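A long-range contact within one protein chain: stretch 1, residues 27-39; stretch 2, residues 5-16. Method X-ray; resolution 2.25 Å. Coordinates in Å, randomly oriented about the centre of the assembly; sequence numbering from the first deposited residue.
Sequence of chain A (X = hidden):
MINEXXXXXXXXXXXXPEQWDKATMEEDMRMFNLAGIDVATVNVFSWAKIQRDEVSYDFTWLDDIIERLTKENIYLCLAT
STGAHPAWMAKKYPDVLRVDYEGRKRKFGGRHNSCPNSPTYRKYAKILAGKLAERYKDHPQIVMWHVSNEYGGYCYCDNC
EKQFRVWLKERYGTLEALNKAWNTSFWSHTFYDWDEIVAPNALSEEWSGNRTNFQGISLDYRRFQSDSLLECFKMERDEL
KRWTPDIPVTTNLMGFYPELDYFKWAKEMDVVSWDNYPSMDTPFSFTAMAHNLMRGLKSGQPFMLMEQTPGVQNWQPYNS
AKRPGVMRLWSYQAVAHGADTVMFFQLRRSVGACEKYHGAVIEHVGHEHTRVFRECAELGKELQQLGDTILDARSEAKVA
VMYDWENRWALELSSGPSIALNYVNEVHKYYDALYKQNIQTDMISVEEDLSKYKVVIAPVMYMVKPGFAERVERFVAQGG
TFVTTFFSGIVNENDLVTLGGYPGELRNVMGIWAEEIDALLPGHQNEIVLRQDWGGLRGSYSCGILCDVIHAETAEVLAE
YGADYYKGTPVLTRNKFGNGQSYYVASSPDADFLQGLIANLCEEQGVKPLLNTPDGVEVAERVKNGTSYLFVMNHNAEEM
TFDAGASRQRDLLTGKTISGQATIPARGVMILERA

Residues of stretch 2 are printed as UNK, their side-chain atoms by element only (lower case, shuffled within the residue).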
# COMPACT_ATOMS: atom_id res chain seq x y z
N GLU A 27 -19.74 24.67 -35.47
CA GLU A 27 -18.44 24.09 -35.81
C GLU A 27 -18.46 22.56 -35.68
O GLU A 27 -17.85 21.87 -36.49
CB GLU A 27 -17.33 24.70 -34.96
CG GLU A 27 -16.85 26.05 -35.47
CD GLU A 27 -16.47 26.00 -36.94
OE1 GLU A 27 -17.24 26.54 -37.76
OE2 GLU A 27 -15.41 25.42 -37.27
N ASP A 28 -19.14 22.04 -34.67
CA ASP A 28 -19.24 20.58 -34.52
C ASP A 28 -19.85 19.95 -35.77
O ASP A 28 -19.28 19.03 -36.33
CB ASP A 28 -20.08 20.18 -33.29
CG ASP A 28 -19.49 20.68 -31.98
OD1 ASP A 28 -18.26 20.87 -31.89
OD2 ASP A 28 -20.28 20.87 -31.04
N MET A 29 -21.02 20.44 -36.18
CA MET A 29 -21.71 19.89 -37.35
C MET A 29 -20.79 19.92 -38.56
O MET A 29 -20.69 18.94 -39.31
CB MET A 29 -23.00 20.66 -37.68
CG MET A 29 -24.09 20.62 -36.61
SD MET A 29 -24.46 18.96 -36.00
CE MET A 29 -23.57 19.00 -34.44
N ARG A 30 -20.12 21.06 -38.76
CA ARG A 30 -19.24 21.24 -39.91
C ARG A 30 -18.13 20.19 -39.88
O ARG A 30 -17.88 19.52 -40.87
CB ARG A 30 -18.66 22.66 -39.97
CG ARG A 30 -17.73 22.90 -41.16
CD ARG A 30 -17.07 24.29 -41.16
NE ARG A 30 -16.07 24.41 -40.10
CZ ARG A 30 -14.84 23.91 -40.17
NH1 ARG A 30 -14.45 23.25 -41.26
NH2 ARG A 30 -14.01 24.05 -39.16
N MET A 31 -17.47 20.05 -38.73
CA MET A 31 -16.39 19.07 -38.59
C MET A 31 -16.87 17.61 -38.61
O MET A 31 -16.18 16.74 -39.16
CB MET A 31 -15.51 19.38 -37.37
CG MET A 31 -14.56 20.59 -37.60
SD MET A 31 -13.49 21.14 -36.25
CE MET A 31 -14.58 22.26 -35.39
N PHE A 32 -18.05 17.34 -38.05
CA PHE A 32 -18.62 15.99 -38.08
C PHE A 32 -18.84 15.56 -39.54
O PHE A 32 -18.59 14.41 -39.90
CB PHE A 32 -19.93 15.88 -37.27
CG PHE A 32 -19.75 16.07 -35.77
CD1 PHE A 32 -18.49 16.11 -35.20
CD2 PHE A 32 -20.86 16.21 -34.94
CE1 PHE A 32 -18.34 16.30 -33.82
CE2 PHE A 32 -20.71 16.39 -33.57
CZ PHE A 32 -19.45 16.43 -33.01
N ASN A 33 -19.30 16.48 -40.38
CA ASN A 33 -19.48 16.16 -41.79
C ASN A 33 -18.15 15.90 -42.50
O ASN A 33 -18.03 14.96 -43.27
CB ASN A 33 -20.29 17.25 -42.50
CG ASN A 33 -21.76 17.24 -42.07
OD1 ASN A 33 -22.40 16.18 -42.01
ND2 ASN A 33 -22.30 18.42 -41.77
N LEU A 34 -17.14 16.72 -42.21
CA LEU A 34 -15.79 16.48 -42.72
C LEU A 34 -15.27 15.10 -42.35
O LEU A 34 -14.59 14.45 -43.15
CB LEU A 34 -14.82 17.53 -42.19
CG LEU A 34 -15.01 18.95 -42.71
CD1 LEU A 34 -13.89 19.85 -42.19
CD2 LEU A 34 -15.04 18.95 -44.23
N ALA A 35 -15.58 14.65 -41.14
CA ALA A 35 -15.04 13.39 -40.63
C ALA A 35 -15.92 12.17 -40.92
O ALA A 35 -15.54 11.04 -40.61
CB ALA A 35 -14.73 13.49 -39.14
N GLY A 36 -17.09 12.40 -41.53
CA GLY A 36 -18.01 11.32 -41.83
C GLY A 36 -18.61 10.71 -40.57
O GLY A 36 -18.91 9.52 -40.52
N ILE A 37 -18.78 11.55 -39.54
CA ILE A 37 -19.44 11.15 -38.30
C ILE A 37 -20.95 11.26 -38.45
O ILE A 37 -21.46 12.33 -38.78
CB ILE A 37 -18.94 12.01 -37.12
CG1 ILE A 37 -17.60 11.46 -36.62
CG2 ILE A 37 -19.99 12.04 -35.98
CD1 ILE A 37 -16.77 12.45 -35.84
N ASP A 38 -21.66 10.16 -38.22
CA ASP A 38 -23.09 10.10 -38.47
C ASP A 38 -23.94 9.60 -37.28
O ASP A 38 -25.16 9.40 -37.41
CB ASP A 38 -23.40 9.30 -39.75
CG ASP A 38 -22.70 7.94 -39.78
OD1 ASP A 38 -22.23 7.47 -38.72
OD2 ASP A 38 -22.62 7.33 -40.87
N VAL A 39 -23.30 9.41 -36.13
CA VAL A 39 -24.04 9.07 -34.92
C VAL A 39 -23.55 9.85 -33.70
O VAL A 39 -22.36 10.04 -33.50
CB VAL A 39 -24.03 7.55 -34.64
CG1 VAL A 39 -22.64 7.07 -34.30
CG2 VAL A 39 -25.02 7.21 -33.54
N UNK A 5 -32.59 1.24 -40.10
CA UNK A 5 -32.70 2.56 -40.71
C UNK A 5 -31.33 3.23 -40.89
O UNK A 5 -31.24 4.35 -41.39
c UNK A 5 -33.35 3.69 -38.49
c UNK A 5 -33.70 3.43 -39.95
c UNK A 5 -35.65 4.33 -37.70
c UNK A 5 -34.23 4.79 -37.89
n UNK A 5 -36.49 5.41 -37.12
N UNK A 6 -30.28 2.51 -40.51
CA UNK A 6 -28.94 3.08 -40.41
C UNK A 6 -27.99 1.96 -40.82
O UNK A 6 -27.34 1.36 -39.97
c UNK A 6 -25.16 5.85 -38.18
c UNK A 6 -28.70 3.50 -38.95
c UNK A 6 -26.56 4.61 -39.73
c UNK A 6 -26.04 5.57 -37.16
c UNK A 6 -27.46 4.33 -38.71
c UNK A 6 -27.19 4.81 -37.43
c UNK A 6 -25.42 5.37 -39.48
N UNK A 7 -27.93 1.67 -42.14
CA UNK A 7 -27.34 0.45 -42.69
C UNK A 7 -25.85 0.55 -43.02
O UNK A 7 -25.42 0.22 -44.12
c UNK A 7 -28.42 1.65 -44.45
c UNK A 7 -28.49 2.54 -43.20
c UNK A 7 -28.14 0.24 -43.98
N UNK A 8 -25.06 0.98 -42.04
CA UNK A 8 -23.60 0.97 -42.17
C UNK A 8 -23.00 0.76 -40.79
O UNK A 8 -23.72 0.64 -39.80
c UNK A 8 -23.08 2.29 -42.79
c UNK A 8 -23.05 4.84 -42.80
n UNK A 8 -21.08 5.36 -41.30
c UNK A 8 -23.59 3.58 -42.13
c UNK A 8 -21.52 4.96 -42.68
N UNK A 9 -21.68 0.71 -40.72
CA UNK A 9 -20.99 0.73 -39.45
C UNK A 9 -21.08 2.15 -38.91
O UNK A 9 -20.44 3.06 -39.44
c UNK A 9 -18.75 0.49 -38.33
c UNK A 9 -18.13 -1.58 -40.62
c UNK A 9 -19.52 0.31 -39.63
c UNK A 9 -19.47 -1.14 -40.12
N UNK A 10 -21.90 2.36 -37.89
CA UNK A 10 -22.07 3.69 -37.30
C UNK A 10 -20.72 4.32 -36.92
O UNK A 10 -19.78 3.62 -36.52
c UNK A 10 -25.31 2.74 -35.31
c UNK A 10 -26.36 2.06 -35.96
c UNK A 10 -24.28 2.95 -36.28
n UNK A 10 -25.98 1.87 -37.26
c UNK A 10 -22.97 3.64 -36.06
c UNK A 10 -26.60 2.70 -33.31
c UNK A 10 -25.44 3.07 -33.96
c UNK A 10 -27.63 2.02 -33.98
c UNK A 10 -27.53 1.70 -35.30
c UNK A 10 -24.74 2.41 -37.44
N UNK A 11 -20.63 5.63 -37.04
CA UNK A 11 -19.39 6.33 -36.75
C UNK A 11 -19.67 7.66 -36.05
O UNK A 11 -20.34 8.54 -36.61
c UNK A 11 -16.65 8.11 -38.34
c UNK A 11 -15.02 6.44 -36.86
o UNK A 11 -13.20 7.98 -37.20
c UNK A 11 -17.17 6.93 -37.81
c UNK A 11 -16.33 6.11 -37.07
c UNK A 11 -14.52 7.63 -37.40
c UNK A 11 -15.34 8.46 -38.13
c UNK A 11 -18.61 6.56 -38.05
N UNK A 12 -19.17 7.81 -34.83
CA UNK A 12 -19.50 8.96 -34.01
C UNK A 12 -19.19 8.65 -32.56
O UNK A 12 -18.18 8.01 -32.27
N UNK A 13 -20.04 9.09 -31.63
CA UNK A 13 -19.84 8.76 -30.23
C UNK A 13 -20.42 9.77 -29.25
O UNK A 13 -21.29 10.57 -29.61
N UNK A 14 -19.92 9.73 -28.02
CA UNK A 14 -20.39 10.63 -26.97
C UNK A 14 -20.20 12.08 -27.39
O UNK A 14 -19.13 12.48 -27.85
c UNK A 14 -19.66 10.35 -25.65
o UNK A 14 -20.59 8.14 -25.42
o UNK A 14 -20.48 9.38 -23.61
c UNK A 14 -20.29 9.21 -24.84
N UNK A 15 -21.26 12.87 -27.24
CA UNK A 15 -21.27 14.26 -27.67
C UNK A 15 -22.03 15.05 -26.62
O UNK A 15 -23.11 14.63 -26.20
c UNK A 15 -22.37 18.35 -30.73
c UNK A 15 -22.10 15.78 -29.63
c UNK A 15 -21.16 17.96 -30.19
o UNK A 15 -22.51 19.62 -31.24
c UNK A 15 -23.30 16.20 -30.18
c UNK A 15 -23.45 17.49 -30.72
c UNK A 15 -21.95 14.38 -29.06
c UNK A 15 -21.02 16.68 -29.65
N UNK A 16 -21.47 16.17 -26.18
CA UNK A 16 -21.97 16.90 -25.02
C UNK A 16 -22.03 18.41 -25.24
O UNK A 16 -21.37 19.17 -24.54
c UNK A 16 -21.10 15.09 -23.51
o UNK A 16 -22.10 14.55 -23.08
n UNK A 16 -19.97 14.43 -23.76
c UNK A 16 -21.11 16.57 -23.81
O HOH W 1 -18.87 7.12 -41.48

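Position 5 carries four carbons in a row ending in a nitrogen, the side chain of lysine. K5 is exposed and out of reach of the helix and the segment after it, so a long charged chain costs nothing here.

Position 6 has one carbon and then a six-carbon ring, with no oxygen: phenylalanine. The edge of the F6 ring meets V39, CE2 lying 3.8 Å from V39 CB, and its CZ comes 3.4 Å from D38 OD1. A flat apolar ring fills this buried place without bringing a polar group of its own.

Position 7 has three carbons that close a ring onto the backbone nitrogen, which can only be proline. P7 is exposed and touches nothing across the contact.

Position 8 again shows four carbons in a row and a terminal nitrogen, and that nitrogen lies 2.5 Å from D38 OD2. This is lysine, and K8 NZ forms a salt bridge with that carboxylate. A water accepts a hydrogen bond from K8 NZ (2.8 Å) and donates one to G36 O (2.6 Å), so the ammonium group is tied to two residues of the partner.

Position 9 has four carbons forked at the first, one arm two carbons long: isoleucine. I9 points away, buried against other parts of the structure.

Position 10 bears one carbon and fused five- and six-membered rings holding eight carbons and one nitrogen, hence tryptophan. W10 NE1 donates to F6 O at 3.1 Å, which braces its own segment, while W10 CB packs 3.9 Å from V39 CG1.

Position 11 has one carbon and a six-carbon ring bearing an oxygen: tyrosine. The Y11 ring turns its edge to A35 O and G36 O, with CD2 3.4 Å from G36 O and 3.9 Å from I37 CG1; its hydroxyl is bonded elsewhere in the structure.

Position 12 has no side-chain atoms. An ideal CB on this glycine would lie 1.7 Å from V39 O, a clash; without one, G12 CA approaches V39 O to 3.1 Å in a CA-H...O contact.

Position 13 is also bare. In G13 a CB would be jammed against the preceding carbonyl oxygen, so its backbone angles call for glycine.

Position 14 has two carbons, the second carrying two oxygens: aspartate. D14 points away and makes no contact here.

Position 15 shows one carbon and a six-carbon ring with an oxygen, tyrosine. Y15 OH donates to D28 OD2 at 2.6 Å, and the edge of F32 meets the face of its ring, centroids 5.0 Å apart.

Position 16 has two carbons, the second bearing one oxygen and one nitrogen: asparagine. N16 points away.

The contact rests on a parallel bridge between V39 and G12. Y11 O accepts from D38 N (2.6 Å) and V39 N (3.1 Å), G13 N donates to V39 O (3.1 Å), and D38 OD1 receives Y11 N (3.0 Å). Y15 extends the grip to the helix, where polar and aromatic contacts combine.

Stretch 2 (5-16) KFPKIWYGGDYN
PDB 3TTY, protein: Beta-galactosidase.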